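Local atomic coordinates of transcriptional regulator ComR (Streptococcus vestibularis F0396, PDB entry 6HU8), a protein that regulates competence as a pheromone-responsive transcription factor of the RNPP family, probably by binding DNA through its helix-turn-helix domain. Residues A[6-11]-A[66-72]; A[31-37]-A[51-55]; A[250-255]-A[270-274]. All blocks are in the same frame, centred on the assembly; numbering follows the deposited sequence.

Contact 1: residues A[6-11]-A[66-72]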
loop_
_atom_site.group_PDB
_atom_site.type_symbol
_atom_site.label_atom_id
_atom_site.label_comp_id
_atom_site.label_asym_id
_atom_site.label_seq_id
_atom_site.Cartn_x
_atom_site.Cartn_y
_atom_site.Cartn_z
ATOM N N SER A 6 3.488 16.339 -24.818
ATOM C CA SER A 6 2.629 17.444 -25.246
ATOM C C SER A 6 1.888 18.044 -24.060
ATOM O O SER A 6 1.827 19.269 -23.907
ATOM C CB SER A 6 1.640 16.992 -26.330
ATOM O OG SER A 6 0.846 15.919 -25.852
ATOM N N ILE A 7 1.328 17.186 -23.217
ATOM C CA ILE A 7 0.670 17.650 -21.999
ATOM C C ILE A 7 1.661 18.390 -21.079
ATOM O O ILE A 7 1.381 19.504 -20.646
ATOM C CB ILE A 7 0.004 16.473 -21.240
ATOM C CG1 ILE A 7 -1.186 15.948 -22.052
ATOM C CG2 ILE A 7 -0.462 16.910 -19.862
ATOM C CD1 ILE A 7 -1.821 14.707 -21.474
ATOM N N GLY A 8 2.807 17.783 -20.790
ATOM C CA GLY A 8 3.841 18.466 -20.014
ATOM C C GLY A 8 4.193 19.862 -20.545
ATOM O O GLY A 8 4.297 20.833 -19.791
ATOM N N LEU A 9 4.366 19.988 -21.854
ATOM C CA LEU A 9 4.731 21.286 -22.424
ATOM C C LEU A 9 3.580 22.294 -22.342
ATOM O O LEU A 9 3.811 23.478 -22.157
ATOM C CB LEU A 9 5.188 21.122 -23.872
ATOM C CG LEU A 9 5.552 22.393 -24.631
ATOM C CD1 LEU A 9 6.834 23.053 -24.066
ATOM C CD2 LEU A 9 5.679 22.074 -26.116
ATOM N N ARG A 10 2.339 21.833 -22.452
ATOM C CA ARG A 10 1.203 22.749 -22.304
ATOM C C ARG A 10 1.123 23.305 -20.895
ATOM O O ARG A 10 0.867 24.489 -20.691
ATOM C CB ARG A 10 -0.110 22.056 -22.658
ATOM C CG ARG A 10 -0.443 22.149 -24.125
ATOM C CD ARG A 10 -1.749 21.467 -24.435
ATOM N NE ARG A 10 -1.665 20.715 -25.686
ATOM C CZ ARG A 10 -1.623 19.387 -25.769
ATOM N NH1 ARG A 10 -1.548 18.808 -26.962
ATOM N NH2 ARG A 10 -1.672 18.630 -24.668
ATOM N N ILE A 11 1.339 22.433 -19.920
ATOM C CA ILE A 11 1.352 22.843 -18.533
ATOM C C ILE A 11 2.483 23.830 -18.283
ATOM O O ILE A 11 2.286 24.886 -17.667
ATOM C CB ILE A 11 1.505 21.630 -17.603
ATOM C CG1 ILE A 11 0.216 20.791 -17.608
ATOM C CG2 ILE A 11 1.853 22.085 -16.202
ATOM C CD1 ILE A 11 0.379 19.406 -16.955
ATOM N N LEU A 66 -5.910 22.297 -20.693
ATOM C CA LEU A 66 -4.523 21.862 -20.608
ATOM C C LEU A 66 -4.276 20.651 -21.493
ATOM O O LEU A 66 -3.143 20.364 -21.881
ATOM C CB LEU A 66 -4.156 21.521 -19.164
ATOM C CG LEU A 66 -4.007 22.693 -18.203
ATOM C CD1 LEU A 66 -3.650 22.173 -16.831
ATOM C CD2 LEU A 66 -2.964 23.695 -18.705
ATOM N N LEU A 67 -5.332 19.911 -21.788
ATOM C CA LEU A 67 -5.163 18.687 -22.556
ATOM C C LEU A 67 -5.208 18.928 -24.062
ATOM O O LEU A 67 -4.630 18.150 -24.818
ATOM C CB LEU A 67 -6.229 17.659 -22.178
ATOM C CG LEU A 67 -6.196 17.103 -20.760
ATOM C CD1 LEU A 67 -7.453 16.254 -20.517
ATOM C CD2 LEU A 67 -4.921 16.296 -20.571
ATOM N N ASP A 68 -5.874 20.005 -24.486
ATOM C CA ASP A 68 -6.252 20.173 -25.898
ATOM C C ASP A 68 -6.998 18.917 -26.333
ATOM O O ASP A 68 -8.088 18.631 -25.822
ATOM C CB ASP A 68 -5.035 20.426 -26.782
ATOM C CG ASP A 68 -5.308 21.446 -27.881
ATOM O OD1 ASP A 68 -6.452 21.500 -28.371
ATOM O OD2 ASP A 68 -4.372 22.184 -28.253
ATOM N N HIS A 69 -6.413 18.129 -27.228
ATOM C CA HIS A 69 -7.090 16.896 -27.642
ATOM C C HIS A 69 -6.545 15.655 -26.932
ATOM O O HIS A 69 -7.131 14.571 -27.043
ATOM C CB HIS A 69 -6.988 16.707 -29.157
ATOM C CG HIS A 69 -7.469 17.889 -29.945
ATOM N ND1 HIS A 69 -7.033 18.154 -31.228
ATOM C CD2 HIS A 69 -8.341 18.876 -29.632
ATOM C CE1 HIS A 69 -7.616 19.257 -31.670
ATOM N NE2 HIS A 69 -8.415 19.714 -30.719
ATOM N N ASP A 70 -5.430 15.811 -26.215
ATOM C CA ASP A 70 -4.815 14.697 -25.480
ATOM C C ASP A 70 -5.717 14.224 -24.352
ATOM O O ASP A 70 -6.552 14.985 -23.869
ATOM C CB ASP A 70 -3.447 15.100 -24.902
ATOM C CG ASP A 70 -2.411 15.368 -25.973
ATOM O OD1 ASP A 70 -2.340 14.573 -26.932
ATOM O OD2 ASP A 70 -1.656 16.362 -25.844
ATOM N N ARG A 71 -5.539 12.975 -23.923
ATOM C CA ARG A 71 -6.329 12.420 -22.820
ATOM C C ARG A 71 -5.452 11.805 -21.739
ATOM O O ARG A 71 -4.301 11.454 -21.996
ATOM C CB ARG A 71 -7.306 11.373 -23.346
ATOM C CG ARG A 71 -8.127 11.864 -24.519
ATOM C CD ARG A 71 -8.525 10.727 -25.432
ATOM N NE ARG A 71 -9.525 9.861 -24.818
ATOM C CZ ARG A 71 -9.586 8.545 -24.999
ATOM N NH1 ARG A 71 -8.697 7.937 -25.778
ATOM N NH2 ARG A 71 -10.535 7.835 -24.402
ATOM N N ILE A 72 -5.997 11.687 -20.530
ATOM C CA ILE A 72 -5.321 11.001 -19.429
ATOM C C ILE A 72 -6.184 9.894 -18.843
ATOM O O ILE A 72 -5.863 9.350 -17.782
ATOM C CB ILE A 72 -4.954 11.947 -18.283
ATOM C CG1 ILE A 72 -6.203 12.688 -17.804
ATOM C CG2 ILE A 72 -3.857 12.901 -18.718
ATOM C CD1 ILE A 72 -6.014 13.404 -16.494
HETATM O O HOH W 1 -1.475 22.273 -28.067
#
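In the helix-turn-helix domain of ComR, S6, I7, R10 and I11 of the first helix, 3-17, meet the end of helix 63-67 and the turn that follows it. That turn is a type II' beta turn from L67 to D70, closed by D70 N donating to L67 O. D68, at its second position, is the first residue to leave helical geometry and has a positive phi of 53°.

The polar centre is OD2 of D70. R10 grips it end-on with both terminal nitrogens, NH1 at 2.7 Å and NH2 at 2.6 Å from D70 OD2, in a salt bridge. The oxygen lies in the guanidinium plane, but the two N-H bonds are bent because they converge on one atom. S6 OG adds a very short contact, 2.5 Å to D70 OD2, from above the carboxylate plane. I3 O is also within hydrogen-bonding range of S6 OG, so the single hydroxyl proton is shared or must choose between the two oxygens. The bend of the R10 chain at chi3 (-139°) turns the guanidinium across the turn. L67 O and D68 CB lie over one of its faces, and S6 O lies over the opposite one.

Toward the domain core the contact is apolar. I7 and L67 run side by side, with I7 CD1 3.6 Å from L67 CD2. The same methyl reaches I72 CG2 at 3.9 Å. I11 crosses L66 at about a right angle. L46 and P47 also touch I7, and I55 of helix 49-59 packs on I11 and L66.

At the outer edge, a water accepts from R10 NE at 2.9 Å and donates to D68 OD2, also at 2.9 Å.

Contact 2: residues A[31-37]-A[51-55]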
loop_
_atom_site.group_PDB
_atom_site.type_symbol
_atom_site.label_atom_id
_atom_site.label_comp_id
_atom_site.label_asym_id
_atom_site.label_seq_id
_atom_site.Cartn_x
_atom_site.Cartn_y
_atom_site.Cartn_z
ATOM N N GLU A 31 -0.628 18.337 -2.615
ATOM C CA GLU A 31 -1.350 17.775 -3.760
ATOM C C GLU A 31 -0.435 17.533 -4.946
ATOM O O GLU A 31 -0.656 16.619 -5.747
ATOM C CB GLU A 31 -2.510 18.696 -4.153
ATOM C CG GLU A 31 -3.606 18.662 -3.086
ATOM C CD GLU A 31 -4.776 19.582 -3.368
ATOM O OE1 GLU A 31 -4.625 20.810 -3.187
ATOM O OE2 GLU A 31 -5.847 19.076 -3.763
ATOM N N LEU A 32 0.595 18.364 -5.047
ATOM C CA LEU A 32 1.598 18.246 -6.094
ATOM C C LEU A 32 2.941 18.731 -5.562
ATOM O O LEU A 32 3.019 19.811 -4.971
ATOM C CB LEU A 32 1.207 19.068 -7.318
ATOM C CG LEU A 32 2.126 18.882 -8.519
ATOM C CD1 LEU A 32 1.872 17.505 -9.111
ATOM C CD2 LEU A 32 1.874 19.971 -9.545
ATOM N N THR A 33 3.992 17.945 -5.746
ATOM C CA THR A 33 5.313 18.387 -5.299
ATOM C C THR A 33 6.093 18.941 -6.475
ATOM O O THR A 33 5.747 18.713 -7.639
ATOM C CB THR A 33 6.127 17.253 -4.649
ATOM O OG1 THR A 33 6.485 16.283 -5.644
ATOM C CG2 THR A 33 5.316 16.567 -3.534
ATOM N N VAL A 34 7.167 19.655 -6.176
ATOM C CA VAL A 34 7.970 20.228 -7.227
ATOM C C VAL A 34 8.529 19.136 -8.144
ATOM O O VAL A 34 8.523 19.290 -9.364
ATOM C CB VAL A 34 9.109 21.096 -6.620
ATOM C CG1 VAL A 34 10.163 21.401 -7.652
ATOM C CG2 VAL A 34 8.496 22.382 -6.040
ATOM N N ARG A 35 8.997 18.025 -7.572
ATOM C CA ARG A 35 9.629 17.012 -8.415
ATOM C C ARG A 35 8.577 16.270 -9.251
ATOM O O ARG A 35 8.851 15.879 -10.385
ATOM C CB ARG A 35 10.434 16.024 -7.575
ATOM C CG ARG A 35 11.705 16.627 -6.984
ATOM C CD ARG A 35 12.517 15.574 -6.237
ATOM N NE ARG A 35 11.847 15.162 -5.010
ATOM C CZ ARG A 35 12.319 14.259 -4.154
ATOM N NH1 ARG A 35 13.486 13.658 -4.373
ATOM N NH2 ARG A 35 11.619 13.959 -3.072
ATOM N N GLN A 36 7.385 16.094 -8.685
ATOM C CA GLN A 36 6.241 15.563 -9.442
ATOM C C GLN A 36 5.924 16.461 -10.637
ATOM O O GLN A 36 5.756 15.984 -11.753
ATOM C CB GLN A 36 5.013 15.432 -8.535
ATOM C CG GLN A 36 5.027 14.197 -7.621
ATOM C CD GLN A 36 3.997 14.284 -6.535
ATOM O OE1 GLN A 36 3.243 15.256 -6.466
ATOM N NE2 GLN A 36 3.952 13.279 -5.670
ATOM N N LEU A 37 5.845 17.769 -10.403
ATOM C CA LEU A 37 5.610 18.727 -11.498
ATOM C C LEU A 37 6.722 18.672 -12.545
ATOM O O LEU A 37 6.446 18.598 -13.735
ATOM C CB LEU A 37 5.463 20.160 -10.954
ATOM C CG LEU A 37 5.253 21.262 -12.021
ATOM C CD1 LEU A 37 4.038 20.969 -12.911
ATOM C CD2 LEU A 37 5.086 22.619 -11.358
ATOM N N LYS A 51 -3.872 15.056 -9.824
ATOM C CA LYS A 51 -2.821 16.044 -9.983
ATOM C C LYS A 51 -3.129 17.035 -11.131
ATOM O O LYS A 51 -2.868 18.236 -11.003
ATOM C CB LYS A 51 -1.469 15.343 -10.162
ATOM C CG LYS A 51 -1.145 14.460 -8.943
ATOM C CD LYS A 51 0.336 14.300 -8.658
ATOM C CE LYS A 51 0.562 13.350 -7.461
ATOM N NZ LYS A 51 -0.164 13.753 -6.220
ATOM N N LEU A 52 -3.710 16.566 -12.233
ATOM C CA LEU A 52 -4.071 17.502 -13.295
ATOM C C LEU A 52 -5.175 18.466 -12.827
ATOM O O LEU A 52 -5.159 19.653 -13.155
ATOM C CB LEU A 52 -4.531 16.760 -14.556
ATOM C CG LEU A 52 -4.714 17.666 -15.777
ATOM C CD1 LEU A 52 -3.424 18.342 -16.203
ATOM C CD2 LEU A 52 -5.295 16.898 -16.967
ATOM N N SER A 53 -6.128 17.948 -12.054
ATOM C CA SER A 53 -7.197 18.771 -11.486
ATOM C C SER A 53 -6.625 19.905 -10.614
ATOM O O SER A 53 -7.105 21.038 -10.644
ATOM C CB SER A 53 -8.148 17.893 -10.668
ATOM O OG SER A 53 -9.157 18.676 -10.070
ATOM N N TYR A 54 -5.590 19.591 -9.842
ATOM C CA TYR A 54 -4.960 20.590 -8.984
ATOM C C TYR A 54 -4.247 21.643 -9.836
ATOM O O TYR A 54 -4.394 22.854 -9.614
ATOM C CB TYR A 54 -3.984 19.913 -8.004
ATOM C CG TYR A 54 -3.107 20.906 -7.247
ATOM C CD1 TYR A 54 -3.588 21.560 -6.120
ATOM C CD2 TYR A 54 -1.819 21.202 -7.680
ATOM C CE1 TYR A 54 -2.806 22.486 -5.434
ATOM C CE2 TYR A 54 -1.005 22.148 -6.988
ATOM C CZ TYR A 54 -1.531 22.775 -5.883
ATOM O OH TYR A 54 -0.793 23.674 -5.186
ATOM N N ILE A 55 -3.476 21.169 -10.814
ATOM C CA ILE A 55 -2.679 22.031 -11.676
ATOM C C ILE A 55 -3.586 22.994 -12.423
ATOM O O ILE A 55 -3.288 24.198 -12.531
ATOM C CB ILE A 55 -1.829 21.206 -12.682
ATOM C CG1 ILE A 55 -0.680 20.495 -11.946
ATOM C CG2 ILE A 55 -1.284 22.089 -13.804
ATOM C CD1 ILE A 55 0.096 19.503 -12.813
#
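E31 and L32 meet K51, Y54 and I55 of helix 49-59 in the helix-turn-helix of Cro/C1 type. They lie in the loop leading into helix 34-41, which is probably the recognition helix, as in relatives.

Apolar packing centres on L32. Its CG is anti to the backbone N (chi1 -174°), and its two methyls part company. CD2 lies 3.5 Å from I55 CG1, while CD1 lies 3.6 Å from K51 CD. L32 CB touches the Y54 ring at CD2. L37 CD1 adds a looser contact with I55 CD1.

One CH-pi contact is present. E31 CB sits over a face of the Y54 ring, 4.0 Å from its centroid and offset toward the rim. The E31 carboxylate reaches on past the CD1 side of the ring, its plane turned 59° from it.

One hydrogen bond crosses the contact. A bend at chi4 (-55°) brings K51 NZ to E31 O, 2.9 Å away and above the carbonyl plane. K51 CE packs 3.4 Å from Q36 OE1. That amide is held by a capping box: Q36 N donates to T33 OG1, the N-cap of helix 34-41, and T33 N donates to Q36 OE1 at 2.9 Å.

Helices 3-17 and 22-26 border the apolar side. I11 touches L37, L25 and C26 touch L32, and Y54 OH bonds to L25 O. On the polar side lies helix 139-152 of the tetratricopeptide region. Q151 bonds to K51 NZ and Q36 OE1, T33 to D147, and R35 bridges to E146 and D147. This docking in the apo form is consistent with an HTH held back from DNA.

Contact 3: residues A[250-255]-A[270-274]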
loop_
_atom_site.group_PDB
_atom_site.type_symbol
_atom_site.label_atom_id
_atom_site.label_comp_id
_atom_site.label_asym_id
_atom_site.label_seq_id
_atom_site.Cartn_x
_atom_site.Cartn_y
_atom_site.Cartn_z
ATOM N N TYR A 250 -4.524 -14.713 14.716
ATOM C CA TYR A 250 -4.416 -15.334 16.037
ATOM C C TYR A 250 -2.984 -15.768 16.387
ATOM O O TYR A 250 -2.618 -15.841 17.572
ATOM C CB TYR A 250 -5.389 -16.507 16.133
ATOM C CG TYR A 250 -6.800 -15.990 16.258
ATOM C CD1 TYR A 250 -7.207 -15.330 17.407
ATOM C CD2 TYR A 250 -7.705 -16.122 15.222
ATOM C CE1 TYR A 250 -8.482 -14.829 17.529
ATOM C CE2 TYR A 250 -8.985 -15.613 15.332
ATOM C CZ TYR A 250 -9.364 -14.976 16.498
ATOM O OH TYR A 250 -10.637 -14.470 16.616
ATOM N N ILE A 251 -2.168 -16.038 15.376
ATOM C CA ILE A 251 -0.757 -16.346 15.631
ATOM C C ILE A 251 -0.053 -15.111 16.206
ATOM O O ILE A 251 0.682 -15.216 17.195
ATOM C CB ILE A 251 -0.028 -16.822 14.345
ATOM C CG1 ILE A 251 -0.479 -18.232 13.949
ATOM C CG2 ILE A 251 1.498 -16.778 14.528
ATOM C CD1 ILE A 251 0.093 -18.701 12.595
ATOM N N LEU A 252 -0.283 -13.945 15.602
ATOM C CA LEU A 252 0.272 -12.683 16.121
ATOM C C LEU A 252 -0.216 -12.376 17.534
ATOM O O LEU A 252 0.575 -11.951 18.380
ATOM C CB LEU A 252 -0.074 -11.498 15.206
ATOM C CG LEU A 252 0.696 -11.358 13.895
ATOM C CD1 LEU A 252 -0.071 -10.456 12.913
ATOM C CD2 LEU A 252 2.090 -10.771 14.178
ATOM N N GLU A 253 -1.507 -12.573 17.800
ATOM C CA GLU A 253 -2.013 -12.347 19.155
ATOM C C GLU A 253 -1.356 -13.312 20.161
ATOM O O GLU A 253 -1.099 -12.954 21.323
ATOM C CB GLU A 253 -3.543 -12.487 19.214
ATOM C CG GLU A 253 -4.111 -11.957 20.538
ATOM C CD GLU A 253 -5.621 -11.969 20.618
ATOM O OE1 GLU A 253 -6.145 -11.771 21.731
ATOM O OE2 GLU A 253 -6.289 -12.158 19.577
ATOM N N ALA A 254 -1.075 -14.533 19.713
ATOM C CA ALA A 254 -0.369 -15.494 20.545
ATOM C C ALA A 254 1.057 -15.038 20.868
ATOM O O ALA A 254 1.505 -15.157 22.016
ATOM C CB ALA A 254 -0.349 -16.861 19.864
ATOM N N LYS A 255 1.757 -14.522 19.862
ATOM C CA LYS A 255 3.136 -14.066 20.027
ATOM C C LYS A 255 3.202 -12.862 20.961
ATOM O O LYS A 255 4.134 -12.733 21.763
ATOM C CB LYS A 255 3.760 -13.736 18.662
ATOM C CG LYS A 255 4.404 -14.964 17.997
ATOM C CD LYS A 255 4.312 -14.922 16.494
ATOM C CE LYS A 255 5.563 -15.495 15.836
ATOM N NZ LYS A 255 5.941 -16.864 16.257
ATOM N N ASN A 270 -4.642 -18.851 21.888
ATOM C CA ASN A 270 -4.643 -18.106 20.633
ATOM C C ASN A 270 -4.064 -18.921 19.469
ATOM O O ASN A 270 -4.608 -18.875 18.355
ATOM C CB ASN A 270 -3.892 -16.782 20.805
ATOM C CG ASN A 270 -4.661 -15.798 21.683
ATOM O OD1 ASN A 270 -5.897 -15.769 21.658
ATOM N ND2 ASN A 270 -3.945 -14.993 22.453
ATOM N N TYR A 271 -3.011 -19.699 19.720
ATOM C CA TYR A 271 -2.532 -20.634 18.694
ATOM C C TYR A 271 -3.602 -21.675 18.370
ATOM O O TYR A 271 -3.767 -22.055 17.205
ATOM C CB TYR A 271 -1.250 -21.346 19.128
ATOM C CG TYR A 271 0.017 -20.661 18.659
ATOM C CD1 TYR A 271 0.319 -20.553 17.300
ATOM C CD2 TYR A 271 0.919 -20.140 19.576
ATOM C CE1 TYR A 271 1.478 -19.910 16.863
ATOM C CE2 TYR A 271 2.084 -19.504 19.151
ATOM C CZ TYR A 271 2.357 -19.397 17.800
ATOM O OH TYR A 271 3.514 -18.773 17.385
ATOM N N ASP A 272 -4.331 -22.138 19.384
ATOM C CA ASP A 272 -5.360 -23.152 19.143
ATOM C C ASP A 272 -6.508 -22.601 18.309
ATOM O O ASP A 272 -7.067 -23.320 17.464
ATOM C CB ASP A 272 -5.910 -23.726 20.460
ATOM C CG ASP A 272 -5.002 -24.777 21.069
ATOM O OD1 ASP A 272 -4.031 -25.211 20.407
ATOM O OD2 ASP A 272 -5.282 -25.196 22.216
ATOM N N LYS A 273 -6.879 -21.345 18.548
ATOM C CA LYS A 273 -7.826 -20.658 17.672
ATOM C C LYS A 273 -7.326 -20.604 16.231
ATOM O O LYS A 273 -8.092 -20.850 15.294
ATOM C CB LYS A 273 -8.090 -19.237 18.165
ATOM C CG LYS A 273 -9.040 -19.144 19.342
ATOM C CD LYS A 273 -9.239 -17.684 19.760
ATOM C CE LYS A 273 -10.102 -17.589 21.019
ATOM N NZ LYS A 273 -10.081 -16.234 21.629
ATOM N N ALA A 274 -6.053 -20.242 16.050
ATOM C CA ALA A 274 -5.433 -20.255 14.725
ATOM C C ALA A 274 -5.489 -21.630 14.053
ATOM O O ALA A 274 -5.771 -21.738 12.854
ATOM C CB ALA A 274 -3.956 -19.775 14.825
HETATM O O HOH W 2 -4.934 -12.639 24.036
#
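Two neighbouring helices, 246-261 and 264-279, pack antiparallel here in the C-terminal part of the chain. The axes of the two short segments come within 7.8 Å, at 169°. Small residues permit this closeness. A254 CB lies over a face of the Y271 ring, 3.9 Å from its centroid in a CH-pi contact. A274 CB packs against Y250 CB at 3.8 Å and also touches I251 CG1. I251 CG1 in turn meets the Y271 ring obliquely.

Antiparallel helix pairs of this kind build tetratricopeptide-type folds, and both helices fall in the ComR tetratricopeptide region. Helix 285-296 continues the packing, with T290 on I251 and A274. L234 of helix 226-240 touches Y250.

K273 CB sits over one face of the Y250 ring, 4.2 Å from the centroid. The extended lysine chain carries CD to 3.7 Å from Y250 CE1. K255 NZ forms salt bridges with E293 and D297, and Y271 OH is hydrogen-bonded to D297. E253 and N270 cross at about a right angle. A water joins them, donating to E253 OE1 at 2.7 Å and accepting from N270 ND2 at 3.0 Å. N270 OD1, by contrast, is buried with no partner in the model.

How the contacts relate
Contacts 1 and 2 belong to the N-terminal helix-turn-helix domain, with centres 14 Å apart. Contact 1 joins helix 3-17 to the end of helix 63-67 and the turn after it, and both segments of contact 2 lie between them in sequence. The two share one core: L52 of helix 49-59 packs on L66, L67 and I72. Contact 3 comes later in the chain, in the tetratricopeptide region. Its centre is 54 Å from that of contact 1 and 45 Å from that of contact 2, on the opposite side of the molecule. The probable DNA-binding domain and the C-terminal part of the repeat domain thus lie far apart in the apo form, and contact 3 touches neither of the other two.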